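Local coordinates for ALBA-Domain Protein (PDB 7DL8) that probably binds RNA, packing the helices of its Alba domain against a mixed beta sheet, at residues H31-H34 with E39-V42; S54-L59 with I90-A95; K60-V65 with E103-A108. All coordinates share one frame; numbering follows the deposited sequence.

Contact 1: residues H31-H34 with E39-V42; sequences HLLH and EVYV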
loop_
_atom_site.group_PDB
_atom_site.type_symbol
_atom_site.label_atom_id
_atom_site.label_comp_id
_atom_site.label_asym_id
_atom_site.label_seq_id
_atom_site.Cartn_x
_atom_site.Cartn_y
_atom_site.Cartn_z
ATOM N N HIS A 31 9.136 23.272 -3.888
ATOM C CA HIS A 31 9.524 24.484 -3.173
ATOM C C HIS A 31 10.999 24.455 -2.794
ATOM O O HIS A 31 11.681 25.485 -2.860
ATOM C CB HIS A 31 8.652 24.657 -1.930
ATOM C CG HIS A 31 9.149 25.705 -0.983
ATOM N ND1 HIS A 31 9.037 27.055 -1.239
ATOM C CD2 HIS A 31 9.757 25.601 0.222
ATOM C CE1 HIS A 31 9.556 27.736 -0.235
ATOM N NE2 HIS A 31 10.000 26.877 0.666
ATOM N N LEU A 32 11.509 23.288 -2.394
ATOM C CA LEU A 32 12.911 23.198 -1.996
ATOM C C LEU A 32 13.837 23.395 -3.189
ATOM O O LEU A 32 14.872 24.060 -3.074
ATOM C CB LEU A 32 13.183 21.852 -1.325
ATOM C CG LEU A 32 12.645 21.663 0.095
ATOM C CD1 LEU A 32 12.828 20.223 0.550
ATOM C CD2 LEU A 32 13.324 22.623 1.059
ATOM N N LEU A 33 13.467 22.851 -4.352
ATOM C CA LEU A 33 14.286 23.052 -5.542
ATOM C C LEU A 33 14.258 24.508 -5.986
ATOM O O LEU A 33 15.290 25.065 -6.377
ATOM C CB LEU A 33 13.807 22.141 -6.672
ATOM C CG LEU A 33 14.032 20.638 -6.509
ATOM C CD1 LEU A 33 13.346 19.869 -7.627
ATOM C CD2 LEU A 33 15.519 20.323 -6.470
ATOM N N HIS A 34 13.094 25.152 -5.891
ATOM C CA HIS A 34 12.979 26.549 -6.291
ATOM C C HIS A 34 13.731 27.470 -5.339
ATOM O O HIS A 34 14.196 28.539 -5.753
ATOM C CB HIS A 34 11.505 26.942 -6.370
ATOM C CG HIS A 34 11.275 28.397 -6.629
ATOM N ND1 HIS A 34 11.626 29.009 -7.815
ATOM C CD2 HIS A 34 10.717 29.362 -5.861
ATOM C CE1 HIS A 34 11.302 30.286 -7.762
ATOM N NE2 HIS A 34 10.748 30.528 -6.586
ATOM N N GLU A 39 19.491 19.498 -5.165
ATOM C CA GLU A 39 18.922 18.161 -5.222
ATOM C C GLU A 39 18.089 17.914 -3.973
ATOM O O GLU A 39 18.384 18.439 -2.897
ATOM C CB GLU A 39 20.010 17.087 -5.362
ATOM C CG GLU A 39 20.933 16.967 -4.161
ATOM C CD GLU A 39 22.261 16.323 -4.511
ATOM O OE1 GLU A 39 22.449 15.946 -5.687
ATOM O OE2 GLU A 39 23.115 16.191 -3.610
ATOM N N VAL A 40 17.030 17.124 -4.136
ATOM C CA VAL A 40 16.156 16.724 -3.040
ATOM C C VAL A 40 16.183 15.204 -2.942
ATOM O O VAL A 40 16.065 14.509 -3.958
ATOM C CB VAL A 40 14.719 17.238 -3.239
ATOM C CG1 VAL A 40 13.787 16.635 -2.198
ATOM C CG2 VAL A 40 14.685 18.758 -3.174
ATOM N N TYR A 41 16.339 14.693 -1.721
ATOM C CA TYR A 41 16.375 13.256 -1.461
ATOM C C TYR A 41 14.986 12.805 -1.018
ATOM O O TYR A 41 14.562 13.095 0.105
ATOM C CB TYR A 41 17.421 12.921 -0.399
ATOM C CG TYR A 41 18.857 13.105 -0.843
ATOM C CD1 TYR A 41 19.400 14.374 -1.000
ATOM C CD2 TYR A 41 19.675 12.010 -1.091
ATOM C CE1 TYR A 41 20.712 14.547 -1.402
ATOM C CE2 TYR A 41 20.989 12.172 -1.492
ATOM C CZ TYR A 41 21.501 13.443 -1.646
ATOM O OH TYR A 41 22.808 13.614 -2.045
ATOM N N VAL A 42 14.280 12.102 -1.900
ATOM C CA VAL A 42 12.945 11.585 -1.615
ATOM C C VAL A 42 13.086 10.132 -1.182
ATOM O O VAL A 42 13.514 9.279 -1.970
ATOM C CB VAL A 42 12.019 11.716 -2.834
ATOM C CG1 VAL A 42 10.614 11.248 -2.487
ATOM C CG2 VAL A 42 11.999 13.153 -3.334
#

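Contact 2: residues S54-L59 with I90-A95; sequences SVVEML and IVVTKA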
loop_
_atom_site.group_PDB
_atom_site.type_symbol
_atom_site.label_atom_id
_atom_site.label_comp_id
_atom_site.label_asym_id
_atom_site.label_seq_id
_atom_site.Cartn_x
_atom_site.Cartn_y
_atom_site.Cartn_z
ATOM N N SER A 54 5.466 7.115 -6.256
ATOM C CA SER A 54 4.382 7.894 -6.841
ATOM C C SER A 54 4.640 9.392 -6.730
ATOM O O SER A 54 4.242 10.153 -7.619
ATOM C CB SER A 54 3.056 7.532 -6.170
ATOM O OG SER A 54 2.101 8.569 -6.328
ATOM N N VAL A 55 5.308 9.829 -5.661
ATOM C CA VAL A 55 5.651 11.242 -5.526
ATOM C C VAL A 55 6.617 11.664 -6.627
ATOM O O VAL A 55 6.480 12.744 -7.216
ATOM C CB VAL A 55 6.228 11.520 -4.125
ATOM C CG1 VAL A 55 6.976 12.844 -4.099
ATOM C CG2 VAL A 55 5.117 11.515 -3.085
ATOM N N VAL A 56 7.587 10.804 -6.947
ATOM C CA VAL A 56 8.569 11.144 -7.972
ATOM C C VAL A 56 7.946 11.061 -9.360
ATOM O O VAL A 56 8.226 11.895 -10.231
ATOM C CB VAL A 56 9.802 10.232 -7.845
ATOM C CG1 VAL A 56 10.719 10.389 -9.050
ATOM C CG2 VAL A 56 10.552 10.530 -6.554
ATOM N N GLU A 57 7.085 10.065 -9.588
ATOM C CA GLU A 57 6.418 9.951 -10.881
ATOM C C GLU A 57 5.495 11.136 -11.139
ATOM O O GLU A 57 5.362 11.580 -12.285
ATOM C CB GLU A 57 5.638 8.639 -10.960
ATOM C CG GLU A 57 6.507 7.401 -11.153
ATOM C CD GLU A 57 7.494 7.542 -12.297
ATOM O OE1 GLU A 57 7.074 7.939 -13.405
ATOM O OE2 GLU A 57 8.691 7.252 -12.090
ATOM N N MET A 58 4.856 11.662 -10.092
ATOM C CA MET A 58 4.043 12.863 -10.253
ATOM C C MET A 58 4.899 14.054 -10.665
ATOM O O MET A 58 4.508 14.839 -11.537
ATOM C CB MET A 58 3.294 13.168 -8.958
ATOM C CG MET A 58 2.047 12.328 -8.750
ATOM S SD MET A 58 1.110 12.849 -7.303
ATOM C CE MET A 58 0.596 14.487 -7.812
ATOM N N LEU A 59 6.072 14.204 -10.045
ATOM C CA LEU A 59 6.988 15.267 -10.447
ATOM C C LEU A 59 7.481 15.061 -11.873
ATOM O O LEU A 59 7.724 16.035 -12.592
ATOM C CB LEU A 59 8.169 15.343 -9.477
ATOM C CG LEU A 59 7.857 15.807 -8.055
ATOM C CD1 LEU A 59 8.763 15.107 -7.058
ATOM C CD2 LEU A 59 7.999 17.315 -7.952
ATOM N N ILE A 90 15.334 8.312 -3.617
ATOM C CA ILE A 90 15.389 8.858 -4.968
ATOM C C ILE A 90 15.927 10.279 -4.894
ATOM O O ILE A 90 15.396 11.114 -4.151
ATOM C CB ILE A 90 14.007 8.829 -5.645
ATOM C CG1 ILE A 90 13.459 7.401 -5.673
ATOM C CG2 ILE A 90 14.090 9.403 -7.052
ATOM C CD1 ILE A 90 12.002 7.298 -5.278
ATOM N N VAL A 91 16.980 10.551 -5.659
ATOM C CA VAL A 91 17.577 11.879 -5.739
ATOM C C VAL A 91 17.064 12.547 -7.006
ATOM O O VAL A 91 17.272 12.038 -8.114
ATOM C CB VAL A 91 19.112 11.807 -5.738
ATOM C CG1 VAL A 91 19.711 13.206 -5.761
ATOM C CG2 VAL A 91 19.607 11.024 -4.532
ATOM N N VAL A 92 16.396 13.688 -6.850
ATOM C CA VAL A 92 15.834 14.427 -7.971
ATOM C C VAL A 92 16.497 15.795 -8.046
ATOM O O VAL A 92 16.832 16.395 -7.018
ATOM C CB VAL A 92 14.300 14.565 -7.854
ATOM C CG1 VAL A 92 13.648 13.193 -7.796
ATOM C CG2 VAL A 92 13.920 15.388 -6.628
ATOM N N THR A 93 16.704 16.273 -9.270
ATOM C CA THR A 93 17.208 17.611 -9.536
ATOM C C THR A 93 16.245 18.314 -10.483
ATOM O O THR A 93 15.302 17.713 -11.001
ATOM C CB THR A 93 18.622 17.586 -10.136
ATOM O OG1 THR A 93 18.568 17.081 -11.476
ATOM C CG2 THR A 93 19.546 16.711 -9.301
ATOM N N LYS A 94 16.490 19.603 -10.702
ATOM C CA LYS A 94 15.641 20.376 -11.599
ATOM C C LYS A 94 15.720 19.836 -13.019
ATOM O O LYS A 94 16.793 19.468 -13.505
ATOM C CB LYS A 94 16.061 21.845 -11.600
ATOM C CG LYS A 94 15.471 22.698 -10.500
ATOM C CD LYS A 94 15.959 24.129 -10.652
ATOM C CE LYS A 94 16.011 24.843 -9.322
ATOM N NZ LYS A 94 17.148 24.362 -8.484
ATOM N N ALA A 95 14.573 19.795 -13.687
ATOM C CA ALA A 95 14.536 19.495 -15.107
ATOM C C ALA A 95 14.685 20.791 -15.895
ATOM O O ALA A 95 14.653 21.891 -15.340
ATOM C CB ALA A 95 13.238 18.779 -15.477
#

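Contact 3: residues K60-V65 with E103-A108; sequences KDQQMV and EEQQKA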
loop_
_atom_site.group_PDB
_atom_site.type_symbol
_atom_site.label_atom_id
_atom_site.label_comp_id
_atom_site.label_asym_id
_atom_site.label_seq_id
_atom_site.Cartn_x
_atom_site.Cartn_y
_atom_site.Cartn_z
ATOM N N LYS A 60 7.641 13.802 -12.293
ATOM C CA LYS A 60 8.062 13.517 -13.661
ATOM C C LYS A 60 6.953 13.812 -14.668
ATOM O O LYS A 60 7.241 14.258 -15.784
ATOM C CB LYS A 60 8.533 12.065 -13.770
ATOM C CG LYS A 60 9.918 11.847 -13.165
ATOM C CD LYS A 60 10.251 10.381 -12.962
ATOM C CE LYS A 60 10.425 9.649 -14.282
ATOM N NZ LYS A 60 10.598 8.189 -14.056
ATOM N N ASP A 61 5.695 13.558 -14.302
ATOM C CA ASP A 61 4.575 13.890 -15.189
ATOM C C ASP A 61 4.473 15.391 -15.412
ATOM O O ASP A 61 4.137 15.846 -16.510
ATOM C CB ASP A 61 3.257 13.386 -14.612
ATOM C CG ASP A 61 2.980 11.936 -14.924
ATOM O OD1 ASP A 61 3.729 11.325 -15.707
ATOM O OD2 ASP A 61 1.964 11.408 -14.397
ATOM N N GLN A 62 4.718 16.174 -14.376
ATOM C CA GLN A 62 4.742 17.627 -14.498
ATOM C C GLN A 62 6.024 18.136 -15.142
ATOM O O GLN A 62 6.188 19.356 -15.281
ATOM C CB GLN A 62 4.555 18.287 -13.117
ATOM C CG GLN A 62 3.302 17.845 -12.374
ATOM C CD GLN A 62 3.193 18.451 -10.978
ATOM O OE1 GLN A 62 3.846 19.448 -10.669
ATOM N NE2 GLN A 62 2.375 17.841 -10.127
ATOM N N GLN A 63 6.932 17.233 -15.520
ATOM C CA GLN A 63 8.185 17.585 -16.189
ATOM C C GLN A 63 8.999 18.571 -15.354
ATOM O O GLN A 63 9.633 19.488 -15.881
ATOM C CB GLN A 63 7.926 18.140 -17.593
ATOM N N MET A 64 8.984 18.377 -14.037
ATOM C CA MET A 64 9.668 19.273 -13.112
ATOM C C MET A 64 11.037 18.772 -12.684
ATOM O O MET A 64 11.939 19.587 -12.463
ATOM C CB MET A 64 8.817 19.490 -11.856
ATOM C CG MET A 64 7.446 20.069 -12.126
ATOM S SD MET A 64 7.531 21.713 -12.849
ATOM C CE MET A 64 7.473 22.720 -11.373
ATOM N N VAL A 65 11.222 17.458 -12.561
ATOM C CA VAL A 65 12.463 16.904 -12.039
ATOM C C VAL A 65 13.006 15.864 -13.007
ATOM O O VAL A 65 12.308 15.375 -13.898
ATOM C CB VAL A 65 12.284 16.274 -10.639
ATOM C CG1 VAL A 65 11.553 17.227 -9.705
ATOM C CG2 VAL A 65 11.552 14.943 -10.745
ATOM N N GLU A 103 6.956 28.764 -12.065
ATOM C CA GLU A 103 6.454 30.129 -11.963
ATOM C C GLU A 103 5.039 30.239 -12.510
ATOM O O GLU A 103 4.260 31.077 -12.045
ATOM C CB GLU A 103 7.387 31.091 -12.699
ATOM N N GLU A 104 4.689 29.408 -13.496
ATOM C CA GLU A 104 3.314 29.380 -13.977
ATOM C C GLU A 104 2.385 28.727 -12.962
ATOM O O GLU A 104 1.208 29.094 -12.876
ATOM C CB GLU A 104 3.239 28.647 -15.316
ATOM N N GLN A 105 2.892 27.766 -12.186
ATOM C CA GLN A 105 2.078 27.151 -11.144
ATOM C C GLN A 105 1.922 28.078 -9.945
ATOM O O GLN A 105 0.862 28.103 -9.312
ATOM C CB GLN A 105 2.690 25.818 -10.716
ATOM C CG GLN A 105 2.389 24.667 -11.664
ATOM C CD GLN A 105 3.264 23.456 -11.406
ATOM O OE1 GLN A 105 3.876 23.332 -10.345
ATOM N NE2 GLN A 105 3.328 22.556 -12.380
ATOM N N GLN A 106 2.968 28.842 -9.617
ATOM C CA GLN A 106 2.843 29.849 -8.569
ATOM C C GLN A 106 1.891 30.955 -9.000
ATOM O O GLN A 106 1.051 31.405 -8.212
ATOM C CB GLN A 106 4.216 30.428 -8.227
ATOM C CG GLN A 106 5.060 29.559 -7.308
ATOM C CD GLN A 106 6.330 30.257 -6.861
ATOM O OE1 GLN A 106 7.098 30.760 -7.681
ATOM N NE2 GLN A 106 6.555 30.294 -5.552
ATOM N N LYS A 107 2.019 31.406 -10.249
ATOM C CA LYS A 107 1.117 32.418 -10.786
ATOM C C LYS A 107 -0.326 31.929 -10.781
ATOM O O LYS A 107 -1.253 32.700 -10.505
ATOM C CB LYS A 107 1.553 32.794 -12.201
ATOM C CG LYS A 107 0.917 34.049 -12.756
ATOM C CD LYS A 107 1.603 34.461 -14.046
ATOM C CE LYS A 107 3.101 34.632 -13.844
ATOM N NZ LYS A 107 3.799 35.031 -15.097
ATOM N N ALA A 108 -0.534 30.644 -11.082
ATOM C CA ALA A 108 -1.886 30.098 -11.124
ATOM C C ALA A 108 -2.473 29.930 -9.729
ATOM O O ALA A 108 -3.697 29.977 -9.564
ATOM C CB ALA A 108 -1.892 28.763 -11.866
#

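Contact 1: residues H31-H34 with E39-V42
L33 and V40 meet where helix 22-34 ends over the start of strand 39-45, and together they illustrate how one methyl can gather the local contact between a helix end and a strand. That methyl is CG2 of V40. It comes within 3.7 Å of CD2 of L33, and CG of the same leucine follows at 3.9 Å, so the branch point of the leucine as well as one tip lies against the valine. L32 joins from the preceding helical position through its stem, its CB standing 3.9 Å from CG2 of V40. The first torsion of V40 decides which methyl does this work: with CG1 anti to the backbone N (chi1 172°), CG2 is the branch that faces both leucines. The packing continues past the pair, since L32 and V40 both touch V14 of strand 13-16, and L33 also lies on F98 and V65.

The other face of the strand is partly exposed and mixed in character, and H31 and H34 are exposed on the helix. E39 directs its CB away from the helix and reaches it mainly through its backbone, where CA lies 4.2 Å from CD2 of L33. Its carboxylate turns instead to Y41, whose OH gives a hydrogen bond of 3.0 Å to OE2 of E39, arriving 67° out of the carboxylate plane. No hydrogen bond links 31-34 to 39-42. The helix-to-strand return of the beta-alpha-beta unit is thus closed largely by apolar packing, while the bond from Y41 to E39 lies on the strand's other face.

Contact 2: residues S54-L59 with I90-A95
V56 packs on I90 and V92, the apolar step by which helix 49-61 settles on strand 84-94. Followed outward, V56 shows how a short, branched side chain can engage two residues of one strand. Its CB points at the strand but stays 4.4 Å from CG2 of I90, still a little distant. The branches then divide the work. CG1, placed anti to the backbone N by a chi1 of 169°, reaches between the two strand residues, 4.0 Å from CG2 of I90 and 4.2 Å from CG1 of V92. CG2 is the tighter branch and leans mainly on I90, with CG1 of V92 a little farther off: it sits 3.7 Å from CG2 of I90 and 3.8 Å from CD1 of I90, so that both arms of the isoleucine bear on one valine methyl.

I90 and V92 are two residues apart on the strand and thus present the same face to the helix, with V91 between them directed away. V67 of strand 65-76 also touches V56, carrying the apolar layer on to the next strand. On another flank of the helix the character changes: E57 forms a salt bridge with K60 and, through OE2, a hydrogen bond with T72 of the second subunit.

No hydrogen bond crosses between 54-59 and 90-95, and all three residues that touch are buried. Such a contact is apolar and non-directional, drawing its stability from excluded water and from the fit of methyl groups.

Contact 3: residues K60-V65 with E103-A108
The amides of Q62 and Q105 stand nearly at right angles, their planes 79° apart, and each is approached differently. CE of M64 stands obliquely above the plane of the Q105 amide, off its oxygen end, 3.8 Å from OE1 of Q105. Toward the other side of the same plane, beyond the end of the amide, comes OE1 of Q62, which is 3.6 Å from NE2 of Q105, too long to count as a hydrogen bond here, and 3.9 Å from OE1 of Q105. The two oxygens are brought together by K30, whose NZ hydrogen-bonds to OE1 of both glutamines, so the ammonium rather than a direct amide pairing probably sets how the two groups are turned.

Both glutamines reach across in extended form, chi2 being 176° in Q62, whereas M64 folds at chi2 and chi3 to bring its methyl near OE1 of Q105. M64 also lies against F98, K101 and Y102 at the start of the long helix 98-123. Away from that helix, D61 makes a salt bridge to R74 of the second subunit.

Q62 and M64 flank Q63, which takes a positive phi of 57° as the chain leaves helix 49-61; a weak bond of 3.0 Å from N of Q63 to O of K60 is one of two that close the turn. This is the Schellman motif, a classic C-terminal helix ending, here facing the long C-terminal helix 98-123.

How the contacts relate
From the N terminus, strand 13-16 and helix 22-34 lead into contact 1, which closes a short loop of four residues and completes the beta-alpha-beta unit. The chain then enters helix 49-61, where contacts 2 and 3 open in succession. Contact 2 closes first, when strand 84-94 returns beside strand 39-45, and contact 3 closes later on helix 98-123; the two therefore cross, while contact 1 precedes both in series. Backbone pairing of V40 with V92 and V42 with I90 joins contact 1 to contact 2, and pairing of M64 with A95 joins contact 2 to contact 3. Contacts 1 and 2 tie two helices to the sheet; contact 3 joins the C-terminal helix to the end of helix 49-61.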